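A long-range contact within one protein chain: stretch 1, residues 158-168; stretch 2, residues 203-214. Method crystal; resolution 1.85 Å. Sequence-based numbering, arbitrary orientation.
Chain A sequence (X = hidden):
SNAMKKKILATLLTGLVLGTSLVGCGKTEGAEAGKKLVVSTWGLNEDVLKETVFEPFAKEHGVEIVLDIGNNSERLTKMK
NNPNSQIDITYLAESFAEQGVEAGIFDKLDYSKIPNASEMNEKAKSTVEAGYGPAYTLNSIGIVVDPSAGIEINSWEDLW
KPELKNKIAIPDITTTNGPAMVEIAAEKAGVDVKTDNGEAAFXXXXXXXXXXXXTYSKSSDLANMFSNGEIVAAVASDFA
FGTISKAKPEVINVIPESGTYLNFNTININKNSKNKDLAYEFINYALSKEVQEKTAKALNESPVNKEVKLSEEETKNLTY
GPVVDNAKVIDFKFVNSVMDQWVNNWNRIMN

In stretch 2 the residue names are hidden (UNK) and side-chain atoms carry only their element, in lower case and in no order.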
ATOM      1  N   ASP A 158       7.566  -1.725  21.456  1.00 12.31           N
ATOM      2  CA  ASP A 158       6.656  -1.748  22.612  1.00 13.74           C
ATOM      3  C   ASP A 158       5.541  -2.790  22.448  1.00 13.34           C
ATOM      4  O   ASP A 158       4.931  -3.201  23.437  1.00 14.09           O
ATOM      5  CB  ASP A 158       6.040  -0.363  22.907  1.00 11.05           C
ATOM      6  CG  ASP A 158       7.022   0.628  23.505  1.00 16.26           C
ATOM      7  OD1 ASP A 158       8.042   0.226  24.118  1.00 16.42           O
ATOM      8  OD2 ASP A 158       6.733   1.835  23.394  1.00 16.58           O
ATOM      9  N   LEU A 159       5.271  -3.231  21.219  1.00 12.36           N
ATOM     10  CA  LEU A 159       4.236  -4.258  20.995  1.00 12.02           C
ATOM     11  C   LEU A 159       4.604  -5.590  21.668  1.00 11.94           C
ATOM     12  O   LEU A 159       3.734  -6.415  21.921  1.00 12.46           O
ATOM     13  CB  LEU A 159       4.006  -4.476  19.489  1.00 12.33           C
ATOM     14  CG  LEU A 159       3.382  -3.284  18.738  1.00 12.47           C
ATOM     15  CD1 LEU A 159       3.404  -3.549  17.222  1.00 13.33           C
ATOM     16  CD2 LEU A 159       1.960  -2.986  19.226  1.00 17.36           C
ATOM     17  N   TRP A 160       5.889  -5.777  21.961  1.00 11.32           N
ATOM     18  CA  TRP A 160       6.395  -6.974  22.643  1.00 12.06           C
ATOM     19  C   TRP A 160       6.299  -6.939  24.166  1.00 12.96           C
ATOM     20  O   TRP A 160       6.609  -7.934  24.819  1.00 14.08           O
ATOM     21  CB  TRP A 160       7.854  -7.239  22.252  1.00 11.16           C
ATOM     22  CG  TRP A 160       8.061  -7.951  20.937  1.00 11.35           C
ATOM     23  CD1 TRP A 160       8.398  -9.259  20.784  1.00 13.77           C
ATOM     24  CD2 TRP A 160       7.943  -7.413  19.602  1.00  9.80           C
ATOM     25  NE1 TRP A 160       8.483  -9.581  19.455  1.00 13.27           N
ATOM     26  CE2 TRP A 160       8.210  -8.470  18.706  1.00 13.94           C
ATOM     27  CE3 TRP A 160       7.632  -6.158  19.081  1.00 12.97           C
ATOM     28  CZ2 TRP A 160       8.178  -8.309  17.329  1.00 13.26           C
ATOM     29  CZ3 TRP A 160       7.608  -5.997  17.712  1.00 14.18           C
ATOM     30  CH2 TRP A 160       7.877  -7.064  16.849  1.00 13.52           C
ATOM     31  N   LYS A 161       5.866  -5.827  24.742  1.00 12.52           N
ATOM     32  CA  LYS A 161       5.757  -5.701  26.204  1.00 14.40           C
ATOM     33  C   LYS A 161       4.871  -6.772  26.816  1.00 13.33           C
ATOM     34  O   LYS A 161       3.797  -7.070  26.298  1.00 14.05           O
ATOM     35  CB  LYS A 161       5.216  -4.329  26.598  1.00 14.49           C
ATOM     36  CG  LYS A 161       6.256  -3.229  26.444  1.00 20.53           C
ATOM     37  CD  LYS A 161       5.684  -1.830  26.510  1.00 24.89           C
ATOM     38  CE  LYS A 161       4.960  -1.527  27.776  1.00 27.08           C
ATOM     39  NZ  LYS A 161       4.783  -0.031  27.855  1.00 27.49           N
ATOM     40  N   PRO A 162       5.317  -7.337  27.932  1.00 14.35           N
ATOM     41  CA  PRO A 162       4.572  -8.397  28.618  1.00 15.78           C
ATOM     42  C   PRO A 162       3.202  -7.933  29.090  1.00 16.46           C
ATOM     43  O   PRO A 162       2.303  -8.754  29.266  1.00 17.42           O
ATOM     44  CB  PRO A 162       5.476  -8.769  29.780  1.00 17.13           C
ATOM     45  CG  PRO A 162       6.386  -7.613  29.962  1.00 20.07           C
ATOM     46  CD  PRO A 162       6.579  -7.017  28.619  1.00 15.41           C
ATOM     47  N   GLU A 163       3.025  -6.626  29.292  1.00 15.84           N
ATOM     48  CA  GLU A 163       1.708  -6.147  29.697  1.00 16.89           C
ATOM     49  C   GLU A 163       0.654  -6.319  28.600  1.00 16.18           C
ATOM     50  O   GLU A 163      -0.566  -6.228  28.877  1.00 17.84           O
ATOM     51  CB  GLU A 163       1.740  -4.670  30.100  1.00 18.17           C
ATOM     52  CG  GLU A 163       2.505  -4.343  31.346  1.00 21.60           C
ATOM     53  CD  GLU A 163       4.026  -4.276  31.197  1.00 26.87           C
ATOM     54  OE1 GLU A 163       4.598  -4.426  30.080  1.00 21.21           O
ATOM     55  OE2 GLU A 163       4.657  -4.045  32.258  1.00 31.49           O
ATOM     56  N   LEU A 164       1.085  -6.554  27.363  1.00 14.04           N
ATOM     57  CA  LEU A 164       0.142  -6.719  26.252  1.00 13.59           C
ATOM     58  C   LEU A 164      -0.300  -8.161  25.953  1.00 14.47           C
ATOM     59  O   LEU A 164      -0.776  -8.434  24.847  1.00 12.85           O
ATOM     60  CB  LEU A 164       0.692  -6.053  24.999  1.00 13.50           C
ATOM     61  CG  LEU A 164       0.744  -4.525  25.007  1.00 13.97           C
ATOM     62  CD1 LEU A 164       1.587  -3.999  23.856  1.00 14.03           C
ATOM     63  CD2 LEU A 164      -0.663  -3.931  24.959  1.00 15.88           C
ATOM     64  N   LYS A 165      -0.147  -9.079  26.915  1.00 14.45           N
ATOM     65  CA  LYS A 165      -0.612 -10.465  26.716  1.00 14.49           C
ATOM     66  C   LYS A 165      -2.061 -10.442  26.262  1.00 14.65           C
ATOM     67  O   LYS A 165      -2.889  -9.768  26.881  1.00 14.82           O
ATOM     68  CB  LYS A 165      -0.627 -11.293  27.994  1.00 16.13           C
ATOM     69  CG  LYS A 165       0.617 -11.430  28.793  1.00 18.22           C
ATOM     70  CD  LYS A 165       1.701 -12.092  28.040  1.00 13.89           C
ATOM     71  CE  LYS A 165       2.878 -12.425  28.979  1.00 12.32           C
ATOM     72  NZ  LYS A 165       4.072 -12.907  28.224  1.00 12.97           N
ATOM     73  N   ASN A 166      -2.369 -11.171  25.192  1.00 14.03           N
ATOM     74  CA  ASN A 166      -3.727 -11.290  24.694  1.00 13.42           C
ATOM     75  C   ASN A 166      -4.369  -9.924  24.402  1.00 14.59           C
ATOM     76  O   ASN A 166      -5.564  -9.763  24.626  1.00 15.27           O
ATOM     77  CB  ASN A 166      -4.605 -11.998  25.745  1.00 15.32           C
ATOM     78  CG  ASN A 166      -3.963 -13.248  26.335  1.00 16.32           C
ATOM     79  OD1 ASN A 166      -3.901 -13.401  27.569  1.00 19.24           O
ATOM     80  ND2 ASN A 166      -3.497 -14.147  25.479  1.00 12.84           N
ATOM     81  N   LYS A 167      -3.613  -8.956  23.889  1.00 11.67           N
ATOM     82  CA  LYS A 167      -4.204  -7.608  23.658  1.00 13.42           C
ATOM     83  C   LYS A 167      -3.918  -6.943  22.311  1.00 12.39           C
ATOM     84  O   LYS A 167      -4.343  -5.810  22.102  1.00 13.59           O
ATOM     85  CB  LYS A 167      -3.770  -6.670  24.785  1.00 14.36           C
ATOM     86  CG  LYS A 167      -4.421  -6.923  26.109  1.00 20.21           C
ATOM     87  CD  LYS A 167      -3.938  -5.925  27.143  1.00 28.33           C
ATOM     88  CE  LYS A 167      -4.902  -5.831  28.320  1.00 31.10           C
ATOM     89  NZ  LYS A 167      -5.187  -7.135  28.944  1.00 28.14           N
ATOM     90  N   ILE A 168      -3.193  -7.594  21.397  1.00 11.88           N
ATOM     91  CA  ILE A 168      -2.943  -6.953  20.099  1.00 11.93           C
ATOM     92  C   ILE A 168      -3.390  -7.766  18.891  1.00 12.81           C
ATOM     93  O   ILE A 168      -3.554  -8.981  18.962  1.00 13.31           O
ATOM     94  CB  ILE A 168      -1.420  -6.565  19.886  1.00 11.06           C
ATOM     95  CG1 ILE A 168      -0.554  -7.740  19.452  1.00 12.29           C
ATOM     96  CG2 ILE A 168      -0.828  -5.869  21.141  1.00 13.15           C
ATOM     97  CD1 ILE A 168       0.908  -7.326  19.148  1.00 12.95           C
ATOM     98  N   UNK A 203      12.040 -15.193  14.481  1.00 13.42           N
ATOM     99  CA  UNK A 203      12.267 -15.542  15.882  1.00 14.69           C
ATOM    100  C   UNK A 203      11.629 -14.467  16.770  1.00 14.57           C
ATOM    101  O   UNK A 203      11.109 -14.787  17.850  1.00 16.28           O
ATOM    102  n   UNK A 203      14.128 -20.742  16.043  1.00 35.44           N
ATOM    103  c   UNK A 203      13.838 -18.243  16.078  1.00 24.09           C
ATOM    104  c   UNK A 203      14.631 -19.430  15.531  1.00 29.53           C
ATOM    105  c   UNK A 203      13.752 -15.706  16.209  1.00 15.39           C
ATOM    106  c   UNK A 203      14.423 -16.923  15.582  1.00 18.12           C
ATOM    107  N   UNK A 204      11.661 -13.203  16.335  1.00 13.59           N
ATOM    108  CA  UNK A 204      11.012 -12.128  17.105  1.00 13.36           C
ATOM    109  C   UNK A 204       9.492 -12.282  17.020  1.00 12.61           C
ATOM    110  O   UNK A 204       8.786 -12.005  17.984  1.00 12.66           O
ATOM    111  c   UNK A 204      12.885 -10.399  16.993  1.00 16.03           C
ATOM    112  c   UNK A 204      11.447 -10.737  16.664  1.00 13.55           C
ATOM    113  c   UNK A 204      13.152 -10.274  18.499  1.00 23.83           C
ATOM    114  o   UNK A 204      12.207 -10.215  19.309  1.00 24.99           O
ATOM    115  o   UNK A 204      14.326 -10.213  18.871  1.00 32.74           O
ATOM    116  N   UNK A 205       8.989 -12.721  15.882  1.00 13.05           N
ATOM    117  CA  UNK A 205       7.543 -12.962  15.748  1.00 13.50           C
ATOM    118  C   UNK A 205       7.105 -14.088  16.698  1.00 15.02           C
ATOM    119  O   UNK A 205       6.011 -14.015  17.273  1.00 14.02           O
ATOM    120  c   UNK A 205       6.160 -10.948  13.762  1.00 15.37           C
ATOM    121  c   UNK A 205       7.073 -12.395  11.936  1.00 14.39           C
ATOM    122  c   UNK A 205       7.147 -13.226  14.301  1.00 13.04           C
ATOM    123  c   UNK A 205       7.234 -11.997  13.377  1.00 13.25           C
ATOM    124  N   UNK A 206       7.926 -15.131  16.858  1.00 14.77           N
ATOM    125  CA  UNK A 206       7.599 -16.186  17.828  1.00 16.48           C
ATOM    126  C   UNK A 206       7.466 -15.564  19.210  1.00 16.00           C
ATOM    127  O   UNK A 206       6.550 -15.907  19.987  1.00 15.87           O
ATOM    128  o   UNK A 206      10.681 -19.181  17.929  1.00 27.08           O
ATOM    129  c   UNK A 206       8.878 -18.106  16.727  1.00 21.72           C
ATOM    130  o   UNK A 206       9.944 -20.136  16.100  1.00 35.51           O
ATOM    131  c   UNK A 206       8.693 -17.278  17.923  1.00 18.60           C
ATOM    132  c   UNK A 206       9.912 -19.218  16.937  1.00 28.42           C
ATOM    133  N   UNK A 207       8.397 -14.663  19.532  1.00 14.86           N
ATOM    134  CA  UNK A 207       8.403 -14.008  20.829  1.00 14.82           C
ATOM    135  C   UNK A 207       7.181 -13.114  21.040  1.00 14.05           C
ATOM    136  O   UNK A 207       6.789 -12.857  22.177  1.00 13.98           O
ATOM    137  c   UNK A 207       9.691 -13.207  21.034  1.00 13.75           C
ATOM    138  N   UNK A 208       6.578 -12.638  19.957  1.00 11.28           N
ATOM    139  CA  UNK A 208       5.404 -11.762  20.073  1.00 12.27           C
ATOM    140  C   UNK A 208       4.097 -12.540  20.306  1.00 12.59           C
ATOM    141  O   UNK A 208       3.089 -11.958  20.725  1.00 12.94           O
ATOM    142  c   UNK A 208       4.470  -8.781  19.737  1.00 12.01           C
ATOM    143  c   UNK A 208       4.186  -9.308  17.271  1.00 10.70           C
ATOM    144  c   UNK A 208       4.194  -9.889  18.688  1.00 11.35           C
ATOM    145  c   UNK A 208       5.262 -10.962  18.780  1.00 11.74           C
ATOM    146  N   UNK A 209       4.128 -13.844  20.047  1.00 12.92           N
ATOM    147  CA  UNK A 209       2.933 -14.702  20.140  1.00 14.44           C
ATOM    148  C   UNK A 209       2.029 -14.524  21.351  1.00 13.77           C
ATOM    149  O   UNK A 209       0.821 -14.507  21.186  1.00 15.09           O
ATOM    150  c   UNK A 209       3.147 -19.080  19.003  1.00 29.47           C
ATOM    151  c   UNK A 209       3.792 -16.623  18.626  1.00 21.18           C
ATOM    152  c   UNK A 209       4.260 -18.093  18.647  1.00 25.69           C
ATOM    153  n   UNK A 209       1.991 -19.045  18.042  1.00 34.17           N
ATOM    154  c   UNK A 209       3.268 -16.181  19.997  1.00 16.06           C
ATOM    155  N   UNK A 210       2.586 -14.438  22.571  1.00 12.90           N
ATOM    156  CA  UNK A 210       1.683 -14.276  23.719  1.00 12.24           C
ATOM    157  C   UNK A 210       0.790 -13.052  23.696  1.00 11.80           C
ATOM    158  O   UNK A 210      -0.267 -13.050  24.350  1.00 13.35           O
ATOM    159  c   UNK A 210       3.979 -14.629  22.992  1.00 13.47           C
ATOM    160  c   UNK A 210       2.633 -14.203  24.917  1.00 12.95           C
ATOM    161  c   UNK A 210       3.844 -14.926  24.477  1.00 13.26           C
ATOM    162  N   UNK A 211       1.192 -12.013  22.959  1.00 10.89           N
ATOM    163  CA  UNK A 211       0.403 -10.790  22.890  1.00 10.29           C
ATOM    164  C   UNK A 211      -0.625 -10.750  21.747  1.00 11.84           C
ATOM    165  O   UNK A 211      -1.535  -9.901  21.746  1.00 13.71           O
ATOM    166  c   UNK A 211       1.368  -9.613  22.714  1.00 11.66           C
ATOM    167  n   UNK A 211       3.181  -8.441  23.818  1.00 12.33           N
ATOM    168  c   UNK A 211       2.262  -9.417  23.911  1.00 11.57           C
ATOM    169  o   UNK A 211       2.127 -10.116  24.928  1.00 12.94           O
ATOM    170  N   UNK A 212      -0.478 -11.631  20.769  1.00 11.91           N
ATOM    171  CA  UNK A 212      -1.348 -11.629  19.594  1.00 12.73           C
ATOM    172  C   UNK A 212      -2.659 -12.396  19.781  1.00 13.36           C
ATOM    173  O   UNK A 212      -2.673 -13.597  19.983  1.00 14.68           O
ATOM    174  c   UNK A 212      -0.610 -12.189  18.371  1.00 13.58           C
ATOM    175  c   UNK A 212      -1.526 -12.149  17.149  1.00 14.10           C
ATOM    176  c   UNK A 212       0.640 -11.383  18.120  1.00 12.98           C
ATOM    177  N   UNK A 213      -3.760 -11.668  19.732  1.00 13.99           N
ATOM    178  CA  UNK A 213      -5.100 -12.232  19.850  1.00 15.58           C
ATOM    179  C   UNK A 213      -5.447 -12.875  18.530  1.00 17.56           C
ATOM    180  O   UNK A 213      -5.998 -13.986  18.480  1.00 19.63           O
ATOM    181  c   UNK A 213      -6.107 -11.131  20.174  1.00 16.19           C
ATOM    182  c   UNK A 213      -7.532 -11.649  20.062  1.00 19.35           C
ATOM    183  c   UNK A 213      -5.815 -10.588  21.547  1.00 16.56           C
ATOM    184  N   UNK A 214      -5.160 -12.170  17.447  1.00 18.49           N
ATOM    185  CA  UNK A 214      -5.344 -12.755  16.134  1.00 21.20           C
ATOM    186  C   UNK A 214      -4.624 -11.973  15.061  1.00 19.27           C
ATOM    187  O   UNK A 214      -4.253 -10.804  15.253  1.00 16.57           O
ATOM    188  c   UNK A 214      -6.811 -12.866  15.748  1.00 25.24           C
ATOM    189  c   UNK A 214      -9.000 -12.577  13.714  1.00 37.99           C
ATOM    190  c   UNK A 214      -8.918 -11.760  15.000  1.00 34.52           C
ATOM    191  c   UNK A 214      -7.478 -11.546  15.459  1.00 27.55           C
ATOM    192  n   UNK A 214     -10.408 -12.658  13.237  1.00 40.74           N
TER
HETATM  193  O   HOH W   1       6.021 -10.700  23.972  1.00 32.29           O
HETATM  194  O   HOH W   2       4.405 -11.038  26.060  1.00 11.54           O

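Position 203 carries four carbons in a row ending in a nitrogen and lies out of reach of stretch 1: Lys 203. At 204, three carbons, the third bearing two oxygens, make a glutamate, Glu 204. Its CB points toward stretch 1, yet the backbone does the bonding: Trp 160 NE1 donates to Glu 204 O at 2.9 Å, near the plane of the indole.

Position 205 has four carbons forked at the second; Leu 205 points its CB away. At 206, three carbons with two oxygens on the last give Glu 206, its CB pointing away. A single carbon at 207 means Ala 207, whose CB sits 4.2 Å from Trp 160 CD1. A water donates to both Trp 160 O (3.0 Å) and Ala 207 O (2.9 Å).

Position 208 again shows four carbons forked at the second, one of them over the indole face: Leu 208. Its CD1 stands 3.8 Å from the centroid of the five-membered ring of Trp 160, nearly on the ring normal, and the same methyl lies 3.9 Å from Ile 168 CD1.

Position 209, four carbons ending in nitrogen and out of reach, is Lys 209. At 210 three carbons close a ring onto the backbone nitrogen: Pro 210. Asn 166 N reaches Pro 210 O at 2.9 Å.

Position 211 has two carbons, the second carrying one oxygen and one nitrogen, the short amide of Asn 211. Its ND2 donates to Leu 159 O (2.8 Å) and Lys 161 O (2.9 Å), while OD1 accepts from a water, 2.7 Å away, that also accepts from Lys 165 NZ at 2.9 Å. Asn 211 O receives Ile 168 N at 2.9 Å and, weakly, Lys 167 N at 3.1 Å.

One carbon bearing two others identifies 212 as Val 212; its CG2 lies 4.1 Å from Ile 168 CG1, on the same face of the sheet. The same branching at 213, with CB toward stretch 1, gives Val 213, whose N donates to Ile 168 O at 2.8 Å. Position 214, four carbons ending in nitrogen, is Lys 214, its CB directed away.

The contact combines three devices: an indole bonded at its edge and covered on a face by leucine, a buried asparagine amide spanning the carbonyls of Leu 159 and Lys 161, and a short parallel bridge pairing Ile 168 with Val 212. Side chain and backbone of Asn 211 both bind stretch 1, linking that segment to the bridge.

Stretch 2, residues 203-214: KELEALKPNVVK
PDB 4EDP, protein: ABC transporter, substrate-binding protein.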